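Local coordinates for protein ofchtiv-allosamidin (Ostrinia furnacalis, PDB 6JMB) that probably hydrolyses the glycosidic bonds of chitin as a group IV insect chitinase of glycoside hydrolase family 18, and binds the inhibitor allosamidin in its active-site cleft, at residues Ala39-Asn44 with Thr78-Gly83; Val185-Val190 with Lys242-Val247; Pro248-Thr253 with Met343-Glu348. One frame throughout, in Å; residues are numbered along the deposited sequence.

Contact 1 (Ala39-Asn44 with Thr78-Gly83); sequences AFIGIN and TLVAVG. With AMI (allosamizoline), chain C.
Phe40 and Ile41 meet Ala81, Val82 and Gly83 where two parallel neighbours, strands 35-43 and 77-83, run side by side in the TIM barrel of this family 18 chitinase. The short segments diverge by 50°, and two backbone bonds hold them: Ile41 N gives its hydrogen to Ala81 O at 2.8 Å, and Gly83 N returns one to Ile41 O at 3.0 Å. Around this pair the side chains divide between barrel interior and exterior. On the inner side the ring of Phe40 lies between Ala39 CB, which sits over the centre of one face, and the carbonyl oxygen of Gly83, which approaches the opposite face nearer the rim, 3.4 Å from Phe40 CG. Ala81 O lies at the ring edge, in its plane, while Ala81 CB touches Phe40 CD1 at 3.8 Å. Held from both faces, the ring is limited in its tilt and presents its far end to the allosamizoline, whose O3 is 3.6 Å from Phe40 CE2. The peptide bond before Phe40 is cis.

On the outer side, Ile41 places CG1 between its backbone N and carbonyl carbon (chi1 63°), bringing that methylene against Val82 CB, while its CG2 touches Val80 CG2 at 3.6 Å, the two side chains crossing at about a right angle. From helix 99-116, Met112 packs on Ile41, Ile113 on Val80 and Phe105 on Ile43 and Val82; Tyr92 of helix 90-97 also packs on Ile43 and Val82. Farthest along the strand, Ile43 CG2 rests 3.7 Å from Val82 CG2.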
loop_
_atom_site.group_PDB
_atom_site.type_symbol
_atom_site.label_atom_id
_atom_site.label_comp_id
_atom_site.label_asym_id
_atom_site.label_seq_id
_atom_site.Cartn_x
_atom_site.Cartn_y
_atom_site.Cartn_z
ATOM N N ALA A 39 -4.256 9.784 1.063
ATOM C CA ALA A 39 -4.088 9.449 -0.348
ATOM C C ALA A 39 -5.302 9.954 -1.116
ATOM O O ALA A 39 -6.433 9.669 -0.716
ATOM C CB ALA A 39 -3.994 7.929 -0.510
ATOM N N PHE A 40 -5.102 10.696 -2.214
ATOM C CA PHE A 40 -3.832 11.148 -2.788
ATOM C C PHE A 40 -3.995 12.598 -3.229
ATOM O O PHE A 40 -5.112 13.029 -3.574
ATOM C CB PHE A 40 -3.509 10.378 -4.074
ATOM C CG PHE A 40 -3.026 8.978 -3.857
ATOM C CD1 PHE A 40 -1.776 8.745 -3.334
ATOM C CD2 PHE A 40 -3.812 7.896 -4.225
ATOM C CE1 PHE A 40 -1.317 7.452 -3.146
ATOM C CE2 PHE A 40 -3.363 6.596 -4.043
ATOM C CZ PHE A 40 -2.112 6.376 -3.499
ATOM N N ILE A 41 -2.891 13.331 -3.265
ATOM C CA ILE A 41 -2.788 14.532 -4.075
ATOM C C ILE A 41 -2.057 14.185 -5.366
ATOM O O ILE A 41 -1.525 13.087 -5.531
ATOM C CB ILE A 41 -2.106 15.704 -3.328
ATOM C CG1 ILE A 41 -0.654 15.361 -2.973
ATOM C CG2 ILE A 41 -2.916 16.099 -2.097
ATOM C CD1 ILE A 41 0.141 16.559 -2.451
ATOM N N GLY A 42 -2.027 15.134 -6.296
ATOM C CA GLY A 42 -1.386 14.915 -7.578
ATOM C C GLY A 42 -0.521 16.077 -8.006
ATOM O O GLY A 42 -0.255 16.991 -7.218
ATOM N N ILE A 43 -0.067 16.049 -9.259
ATOM C CA ILE A 43 0.720 17.135 -9.829
ATOM C C ILE A 43 0.294 17.343 -11.272
ATOM O O ILE A 43 -0.354 16.492 -11.883
ATOM C CB ILE A 43 2.247 16.878 -9.796
ATOM C CG1 ILE A 43 2.623 15.756 -10.766
ATOM C CG2 ILE A 43 2.715 16.558 -8.392
ATOM C CD1 ILE A 43 4.116 15.646 -11.016
ATOM N N ASN A 44 0.678 18.488 -11.821
ATOM C CA ASN A 44 0.743 18.618 -13.267
ATOM C C ASN A 44 2.194 18.434 -13.714
ATOM O O ASN A 44 3.109 18.336 -12.892
ATOM C CB ASN A 44 0.095 19.929 -13.751
ATOM C CG ASN A 44 0.844 21.179 -13.312
ATOM O OD1 ASN A 44 2.035 21.147 -13.005
ATOM N ND2 ASN A 44 0.141 22.310 -13.315
ATOM N N THR A 78 0.989 12.859 10.502
ATOM C CA THR A 78 0.027 12.832 9.407
ATOM C C THR A 78 0.700 13.364 8.149
ATOM O O THR A 78 1.035 14.549 8.076
ATOM C CB THR A 78 -1.213 13.671 9.726
ATOM O OG1 THR A 78 -0.829 15.027 9.985
ATOM C CG2 THR A 78 -1.961 13.114 10.924
ATOM N N LEU A 79 0.847 12.506 7.146
ATOM C CA LEU A 79 1.493 12.832 5.886
ATOM C C LEU A 79 0.462 12.898 4.772
ATOM O O LEU A 79 -0.627 12.335 4.868
ATOM C CB LEU A 79 2.535 11.774 5.515
ATOM C CG LEU A 79 3.563 11.360 6.573
ATOM C CD1 LEU A 79 4.595 10.439 5.939
ATOM C CD2 LEU A 79 4.230 12.571 7.197
ATOM N N VAL A 80 0.832 13.571 3.689
ATOM C CA VAL A 80 0.035 13.583 2.470
ATOM C C VAL A 80 0.823 12.827 1.402
ATOM O O VAL A 80 2.048 12.982 1.291
ATOM C CB VAL A 80 -0.338 15.018 2.047
ATOM C CG1 VAL A 80 0.898 15.840 1.616
ATOM C CG2 VAL A 80 -1.395 15.007 0.960
ATOM N N ALA A 81 0.134 11.962 0.662
ATOM C CA ALA A 81 0.764 11.152 -0.377
ATOM C C ALA A 81 0.453 11.721 -1.754
ATOM O O ALA A 81 -0.711 11.976 -2.081
ATOM C CB ALA A 81 0.283 9.700 -0.306
ATOM N N VAL A 82 1.497 11.918 -2.559
ATOM C CA VAL A 82 1.351 12.377 -3.935
ATOM C C VAL A 82 1.560 11.195 -4.870
ATOM O O VAL A 82 2.490 10.398 -4.684
ATOM C CB VAL A 82 2.324 13.531 -4.245
ATOM C CG1 VAL A 82 3.793 13.083 -4.130
ATOM C CG2 VAL A 82 2.029 14.137 -5.616
ATOM N N GLY A 83 0.690 11.072 -5.866
ATOM C CA GLY A 83 0.848 10.041 -6.867
ATOM C C GLY A 83 -0.241 8.998 -6.808
ATOM O O GLY A 83 -1.432 9.327 -6.831
HETATM C C1 AMI C . -1.101 0.939 -3.925
HETATM C C2 AMI C . -1.023 2.337 -4.660
HETATM C C3 AMI C . -2.405 2.745 -4.789
HETATM C C4 AMI C . -3.212 1.391 -4.933
HETATM C C5 AMI C . -2.617 0.607 -3.861
HETATM C C6 AMI C . -2.891 -0.936 -3.993
HETATM C C7 AMI C . -0.099 2.457 -2.654
HETATM C C8 AMI C . 1.194 4.377 -1.597
HETATM C C9 AMI C . 0.819 2.210 -0.282
HETATM N N2 AMI C . -0.320 3.111 -3.876
HETATM N N7 AMI C . 0.639 3.020 -1.517
HETATM O O3 AMI C . -2.568 3.634 -5.894
HETATM O O4 AMI C . -4.605 1.490 -4.670
HETATM O O6 AMI C . -2.472 -1.358 -5.274
HETATM O O7 AMI C . -0.618 1.199 -2.588
#

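Contact 2 (Val185-Val190 with Lys242-Val247); sequences VDYIGV and KLVMGV
Lys242 reaches back alongside Asp186 and Val185, in the chain that leads into strand 187-190, its side chain fully extended beyond CG, and sets NZ 2.9 Å from Val185 O. The ammonium comes in almost head-on to that carbonyl, and a second bond, to Ala182 O, gives the charge another backbone oxygen at the end of helix 178-184. On the way, CG passes 3.6 Å from Asp186 O. An alanine here would probably leave the carbonyls of Val185 and Ala182 without their ammonium partner and open a gap beside the Asp186 carbonyl.

From the carbonyl of Lys242 onward the chains pair as parallel strands of the TIM barrel, only 24° apart, with bonds alternating from Ile188 N to Lys242 O, Val244 N to Ile188 O, Val190 N to Val244 O and Gly246 N to Val190 O. The last is the most bent, 132° at the hydrogen. A CB on Gly246 would collide with Val190 O.

Tyr187 holds CG between its backbone N and carbonyl carbon (chi1 56°), and its ring, through CD1, obliquely meets Val244 CG2, the branch anti to the carbonyl carbon, at 3.7 Å. On the other side of the strands, Val190 CG2 packs on Leu243 CD2 at 3.8 Å.

Tyr187 and Val244 both touch Ile5 and Val7 of strand 5-11 in the barrel interior, and Trp233 of helix 226-235 covers Val190 and Leu243 from outside. Strand 160-165 flanks strand 187-190 on its other edge, where Asp186 accepts from Leu161 N and forms a salt bridge with Arg151.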
loop_
_atom_site.group_PDB
_atom_site.type_symbol
_atom_site.label_atom_id
_atom_site.label_comp_id
_atom_site.label_asym_id
_atom_site.label_seq_id
_atom_site.Cartn_x
_atom_site.Cartn_y
_atom_site.Cartn_z
ATOM N N VAL A 185 15.259 9.579 2.659
ATOM C CA VAL A 185 13.918 9.385 3.189
ATOM C C VAL A 185 13.989 8.950 4.644
ATOM O O VAL A 185 14.978 8.361 5.099
ATOM C CB VAL A 185 13.085 8.392 2.353
ATOM C CG1 VAL A 185 12.959 8.891 0.915
ATOM C CG2 VAL A 185 13.702 6.992 2.391
ATOM N N ASP A 186 12.918 9.249 5.377
ATOM C CA ASP A 186 12.782 8.727 6.730
ATOM C C ASP A 186 12.548 7.223 6.722
ATOM O O ASP A 186 13.059 6.505 7.588
ATOM C CB ASP A 186 11.662 9.470 7.449
ATOM C CG ASP A 186 12.035 10.902 7.733
ATOM O OD1 ASP A 186 12.779 11.134 8.710
ATOM O OD2 ASP A 186 11.634 11.795 6.963
ATOM N N TYR A 187 11.783 6.727 5.750
ATOM C CA TYR A 187 11.626 5.292 5.562
ATOM C C TYR A 187 11.079 5.036 4.169
ATOM O O TYR A 187 10.579 5.946 3.493
ATOM C CB TYR A 187 10.727 4.635 6.625
ATOM C CG TYR A 187 9.346 5.227 6.742
ATOM C CD1 TYR A 187 8.349 4.912 5.818
ATOM C CD2 TYR A 187 9.027 6.093 7.785
ATOM C CE1 TYR A 187 7.075 5.451 5.932
ATOM C CE2 TYR A 187 7.758 6.637 7.904
ATOM C CZ TYR A 187 6.789 6.316 6.971
ATOM O OH TYR A 187 5.530 6.865 7.081
ATOM N N ILE A 188 11.200 3.778 3.759
ATOM C CA ILE A 188 10.698 3.278 2.485
ATOM C C ILE A 188 9.552 2.318 2.775
ATOM O O ILE A 188 9.738 1.303 3.461
ATOM C CB ILE A 188 11.809 2.565 1.702
ATOM C CG1 ILE A 188 12.908 3.547 1.305
ATOM C CG2 ILE A 188 11.240 1.895 0.470
ATOM C CD1 ILE A 188 14.060 2.894 0.570
ATOM N N GLY A 189 8.367 2.636 2.262
ATOM C CA GLY A 189 7.244 1.725 2.356
ATOM C C GLY A 189 7.235 0.791 1.165
ATOM O O GLY A 189 6.883 1.206 0.060
ATOM N N VAL A 190 7.648 -0.458 1.357
ATOM C CA VAL A 190 7.721 -1.404 0.248
ATOM C C VAL A 190 6.341 -2.016 0.046
ATOM O O VAL A 190 5.750 -2.568 0.981
ATOM C CB VAL A 190 8.781 -2.483 0.506
ATOM C CG1 VAL A 190 8.937 -3.371 -0.713
ATOM C CG2 VAL A 190 10.118 -1.841 0.868
ATOM N N LYS A 242 14.911 1.436 7.942
ATOM C CA LYS A 242 14.168 2.239 6.983
ATOM C C LYS A 242 13.234 1.419 6.109
ATOM O O LYS A 242 12.588 1.988 5.221
ATOM C CB LYS A 242 15.114 3.062 6.099
ATOM C CG LYS A 242 15.759 4.225 6.830
ATOM C CD LYS A 242 16.462 5.166 5.870
ATOM C CE LYS A 242 16.997 6.377 6.605
ATOM N NZ LYS A 242 17.630 7.329 5.656
ATOM N N LEU A 243 13.130 0.114 6.334
ATOM C CA LEU A 243 12.296 -0.757 5.513
ATOM C C LEU A 243 11.000 -1.015 6.268
ATOM O O LEU A 243 10.998 -1.684 7.308
ATOM C CB LEU A 243 13.012 -2.068 5.205
ATOM C CG LEU A 243 12.513 -2.857 3.982
ATOM C CD1 LEU A 243 13.495 -3.965 3.648
ATOM C CD2 LEU A 243 11.123 -3.457 4.162
ATOM N N VAL A 244 9.903 -0.493 5.739
ATOM C CA VAL A 244 8.578 -0.684 6.314
ATOM C C VAL A 244 7.813 -1.595 5.367
ATOM O O VAL A 244 7.655 -1.280 4.180
ATOM C CB VAL A 244 7.860 0.657 6.523
ATOM C CG1 VAL A 244 6.503 0.438 7.172
ATOM C CG2 VAL A 244 8.715 1.585 7.384
ATOM N N MET A 245 7.363 -2.732 5.876
ATOM C CA MET A 245 6.840 -3.796 5.028
ATOM C C MET A 245 5.343 -3.614 4.811
ATOM O O MET A 245 4.570 -3.583 5.776
ATOM C CB MET A 245 7.115 -5.153 5.667
ATOM C CG MET A 245 6.886 -6.305 4.712
ATOM S SD MET A 245 7.048 -7.907 5.523
ATOM C CE MET A 245 5.386 -8.125 6.148
ATOM N N GLY A 246 4.938 -3.517 3.549
ATOM C CA GLY A 246 3.530 -3.340 3.242
ATOM C C GLY A 246 2.730 -4.617 3.422
ATOM O O GLY A 246 3.214 -5.728 3.189
ATOM N N VAL A 247 1.480 -4.441 3.852
ATOM C CA VAL A 247 0.491 -5.521 3.903
ATOM C C VAL A 247 -0.828 -5.006 3.353
ATOM O O VAL A 247 -1.144 -3.812 3.441
ATOM C CB VAL A 247 0.282 -6.054 5.341
ATOM C CG1 VAL A 247 1.588 -6.602 5.909
ATOM C CG2 VAL A 247 -0.293 -4.962 6.249
#

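Contact 3 (Pro248-Thr253 with Met343-Glu348); sequences PFYGRT and MLWSIE. With AMI (allosamizoline), chain C; NAA (2-acetamido-2-deoxy-beta-D-allopyranose), chain B.
Pro248 pairs with Trp345 as a parallel bridge of the TIM barrel, closed by a straight bond from Phe249 N to Trp345 O (2.8 Å), although the donor stands 34° out of the carbonyl plane. The same oxygen also meets the edge of the Tyr250 ring, 3.3 Å from Tyr250 CD1.

Phe249 turns its ring to Leu344, whose CD1 lies over one face in a CH-pi contact, 3.7 Å from the ring centroid. The carbonyl oxygen of Ser346 comes obliquely to the same ring, 3.4 Å from Phe249 CD2.

On the ligand side, Trp345 has CG anti to the backbone N (chi1 -175°), which swings the indole into the cleft as a platform. The allosamizoline lies over one face, its C5 3.6 Å from Trp345 CE2, while Ser346 CB backs the opposite face. At the indole edge, Trp345 NE1 donates to O7 of the adjoining N-acetylallosamine sugar at 2.9 Å, fixing its acetamido group. The methyl of that group, C8, sits over a face of Tyr250, 3.7 Å from Tyr250 CD2. The planes of Tyr250 and Trp345 stand at 85° and the rings meet obliquely, Tyr250 CE1 3.6 Å from Trp345 CD1. The Tyr250 hydroxyl bonds to Asp194 OD1, which Arg252 also meets in a salt bridge; Asp194 in turn holds the allosamizoline through OD2. A cis peptide bond precedes Ser346, whose hydroxyl donates to Glu348 OE2.

Away from the cleft, Leu363 and Ile367 of helix 362-373 pack on Phe249, and Leu364 covers Leu344 and Ile347. Strand 5-11 borders strand 341-345 on its other side, with Val6 and Cys8 against Leu344.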
loop_
_atom_site.group_PDB
_atom_site.type_symbol
_atom_site.label_atom_id
_atom_site.label_comp_id
_atom_site.label_asym_id
_atom_site.label_seq_id
_atom_site.Cartn_x
_atom_site.Cartn_y
_atom_site.Cartn_z
ATOM N N PRO A 248 -1.620 -5.902 2.755
ATOM C CA PRO A 248 -2.895 -5.478 2.158
ATOM C C PRO A 248 -4.096 -5.735 3.057
ATOM O O PRO A 248 -4.195 -6.790 3.690
ATOM C CB PRO A 248 -2.981 -6.358 0.908
ATOM C CG PRO A 248 -2.344 -7.662 1.362
ATOM C CD PRO A 248 -1.270 -7.290 2.379
ATOM N N PHE A 249 -5.037 -4.789 3.090
ATOM C CA PHE A 249 -6.326 -4.972 3.743
ATOM C C PHE A 249 -7.420 -5.279 2.726
ATOM O O PHE A 249 -8.605 -5.038 2.989
ATOM C CB PHE A 249 -6.708 -3.734 4.561
ATOM C CG PHE A 249 -6.007 -3.612 5.893
ATOM C CD1 PHE A 249 -4.858 -4.337 6.201
ATOM C CD2 PHE A 249 -6.524 -2.753 6.847
ATOM C CE1 PHE A 249 -4.237 -4.191 7.444
ATOM C CE2 PHE A 249 -5.914 -2.603 8.086
ATOM C CZ PHE A 249 -4.771 -3.325 8.391
ATOM N N TYR A 250 -7.034 -5.774 1.560
ATOM C CA TYR A 250 -7.955 -6.128 0.497
ATOM C C TYR A 250 -7.446 -7.422 -0.114
ATOM O O TYR A 250 -6.292 -7.817 0.088
ATOM C CB TYR A 250 -8.016 -5.031 -0.584
ATOM C CG TYR A 250 -6.670 -4.814 -1.241
ATOM C CD1 TYR A 250 -5.703 -4.016 -0.634
ATOM C CD2 TYR A 250 -6.352 -5.424 -2.444
ATOM C CE1 TYR A 250 -4.463 -3.838 -1.201
ATOM C CE2 TYR A 250 -5.104 -5.247 -3.027
ATOM C CZ TYR A 250 -4.165 -4.448 -2.394
ATOM O OH TYR A 250 -2.917 -4.255 -2.951
ATOM N N GLY A 251 -8.328 -8.082 -0.862
ATOM C CA GLY A 251 -7.978 -9.263 -1.616
ATOM C C GLY A 251 -8.222 -9.033 -3.098
ATOM O O GLY A 251 -8.755 -7.997 -3.512
ATOM N N ARG A 252 -7.826 -10.019 -3.900
ATOM C CA ARG A 252 -8.015 -9.960 -5.343
ATOM C C ARG A 252 -8.793 -11.182 -5.810
ATOM O O ARG A 252 -8.678 -12.271 -5.232
ATOM C CB ARG A 252 -6.675 -9.790 -6.076
ATOM C CG ARG A 252 -6.024 -8.454 -5.742
ATOM C CD ARG A 252 -4.865 -8.111 -6.672
ATOM N NE ARG A 252 -4.486 -6.709 -6.508
ATOM C CZ ARG A 252 -5.141 -5.686 -7.052
ATOM N NH1 ARG A 252 -6.199 -5.905 -7.824
ATOM N NH2 ARG A 252 -4.730 -4.437 -6.835
ATOM N N THR A 253 -9.617 -10.986 -6.844
ATOM C CA THR A 253 -10.644 -11.952 -7.208
ATOM C C THR A 253 -10.520 -12.347 -8.673
ATOM O O THR A 253 -10.157 -11.535 -9.533
ATOM C CB THR A 253 -12.059 -11.417 -6.926
ATOM O OG1 THR A 253 -12.398 -10.431 -7.904
ATOM C CG2 THR A 253 -12.154 -10.796 -5.529
ATOM N N MET A 343 3.428 -1.213 6.956
ATOM C CA MET A 343 2.629 -0.262 6.200
ATOM C C MET A 343 1.400 -1.007 5.695
ATOM O O MET A 343 1.486 -2.194 5.367
ATOM C CB MET A 343 3.452 0.249 5.005
ATOM C CG MET A 343 2.713 1.146 4.045
ATOM S SD MET A 343 3.762 1.690 2.671
ATOM C CE MET A 343 3.780 0.248 1.607
ATOM N N LEU A 344 0.252 -0.334 5.647
ATOM C CA LEU A 344 -0.960 -0.991 5.191
ATOM C C LEU A 344 -1.687 -0.168 4.142
ATOM O O LEU A 344 -1.874 1.040 4.295
ATOM C CB LEU A 344 -1.906 -1.315 6.356
ATOM C CG LEU A 344 -2.344 -0.091 7.149
ATOM C CD1 LEU A 344 -3.833 -0.135 7.467
ATOM C CD2 LEU A 344 -1.538 0.011 8.443
ATOM N N TRP A 345 -2.105 -0.838 3.079
ATOM C CA TRP A 345 -3.078 -0.296 2.140
ATOM C C TRP A 345 -4.318 -1.168 2.260
ATOM O O TRP A 345 -4.280 -2.342 1.870
ATOM C CB TRP A 345 -2.561 -0.351 0.699
ATOM C CG TRP A 345 -3.541 0.331 -0.190
ATOM C CD1 TRP A 345 -4.637 -0.231 -0.800
ATOM C CD2 TRP A 345 -3.581 1.727 -0.493
ATOM N NE1 TRP A 345 -5.341 0.740 -1.487
ATOM C CE2 TRP A 345 -4.715 1.946 -1.309
ATOM C CE3 TRP A 345 -2.767 2.815 -0.163
ATOM C CZ2 TRP A 345 -5.049 3.209 -1.797
ATOM C CZ3 TRP A 345 -3.100 4.066 -0.651
ATOM C CH2 TRP A 345 -4.229 4.251 -1.461
ATOM N N SER A 346 -5.413 -0.632 2.818
ATOM C CA SER A 346 -5.558 0.708 3.378
ATOM C C SER A 346 -6.614 0.578 4.478
ATOM O O SER A 346 -7.365 -0.405 4.522
ATOM C CB SER A 346 -6.027 1.699 2.309
ATOM O OG SER A 346 -7.110 1.169 1.560
ATOM N N ILE A 347 -6.677 1.583 5.354
ATOM C CA ILE A 347 -7.406 1.432 6.611
ATOM C C ILE A 347 -8.903 1.256 6.380
ATOM O O ILE A 347 -9.585 0.578 7.164
ATOM C CB ILE A 347 -7.073 2.607 7.553
ATOM C CG1 ILE A 347 -7.602 2.343 8.968
ATOM C CG2 ILE A 347 -7.587 3.929 6.984
ATOM C CD1 ILE A 347 -7.107 3.360 10.001
ATOM N N GLU A 348 -9.436 1.837 5.304
ATOM C CA GLU A 348 -10.875 1.883 5.100
ATOM C C GLU A 348 -11.480 0.538 4.721
ATOM O O GLU A 348 -12.711 0.448 4.634
ATOM C CB GLU A 348 -11.230 2.951 4.068
ATOM C CG GLU A 348 -10.798 2.611 2.654
ATOM C CD GLU A 348 -9.396 3.079 2.323
ATOM O OE1 GLU A 348 -8.676 3.570 3.221
ATOM O OE2 GLU A 348 -9.002 2.945 1.145
HETATM C C1 AMI C . -1.101 0.939 -3.925
HETATM C C2 AMI C . -1.023 2.337 -4.660
HETATM C C3 AMI C . -2.405 2.745 -4.789
HETATM C C4 AMI C . -3.212 1.391 -4.933
HETATM C C5 AMI C . -2.617 0.607 -3.861
HETATM C C6 AMI C . -2.891 -0.936 -3.993
HETATM C C7 AMI C . -0.099 2.457 -2.654
HETATM C C8 AMI C . 1.194 4.377 -1.597
HETATM C C9 AMI C . 0.819 2.210 -0.282
HETATM N N2 AMI C . -0.320 3.111 -3.876
HETATM N N7 AMI C . 0.639 3.020 -1.517
HETATM O O3 AMI C . -2.568 3.634 -5.894
HETATM O O4 AMI C . -4.605 1.490 -4.670
HETATM O O6 AMI C . -2.472 -1.358 -5.274
HETATM O O7 AMI C . -0.618 1.199 -2.588
HETATM C C1 NAA B . -5.363 1.885 -5.771
HETATM C C2 NAA B . -6.816 1.496 -5.549
HETATM C C3 NAA B . -7.715 2.038 -6.595
HETATM C C4 NAA B . -7.573 3.545 -6.700
HETATM C C5 NAA B . -6.113 3.896 -6.950
HETATM C C6 NAA B . -5.865 5.373 -7.009
HETATM C C7 NAA B . -7.115 -0.712 -4.285
HETATM C C8 NAA B . -7.048 -2.242 -4.297
HETATM N N2 NAA B . -6.792 -0.006 -5.550
HETATM O O3 NAA B . -7.363 1.396 -7.859
HETATM O O4 NAA B . -8.345 4.096 -7.786
HETATM O O5 NAA B . -5.308 3.369 -5.850
HETATM O O6 NAA B . -4.502 5.561 -7.326
HETATM O O7 NAA B . -7.422 -0.109 -3.328
#

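Contacts 2 and 3 are adjacent strand pairs of the TIM barrel, and contact 1 pairs two strands elsewhere round it; their centres lie about 16 to 18 Å apart. Contacts 2 and 3 share strand 243-256 and join directly: Val247 N lies 2.7 Å from Met343 O, a probable hydrogen bond, and the sulphur of Met343 packs on Gly189 CA. Contacts 1 and 3 meet around the inhibitor, where Phe40 CE2 is 3.6 Å from Trp345 CH2, so the phenyl ring and the indole line adjoining parts of the allosamizoline pocket. Contact 2 does not touch the inhibitor, Gly189 coming to about 7 Å from it, but reaches contact 1 through Leu79 CD1 and Tyr187 OH, 3.9 Å apart.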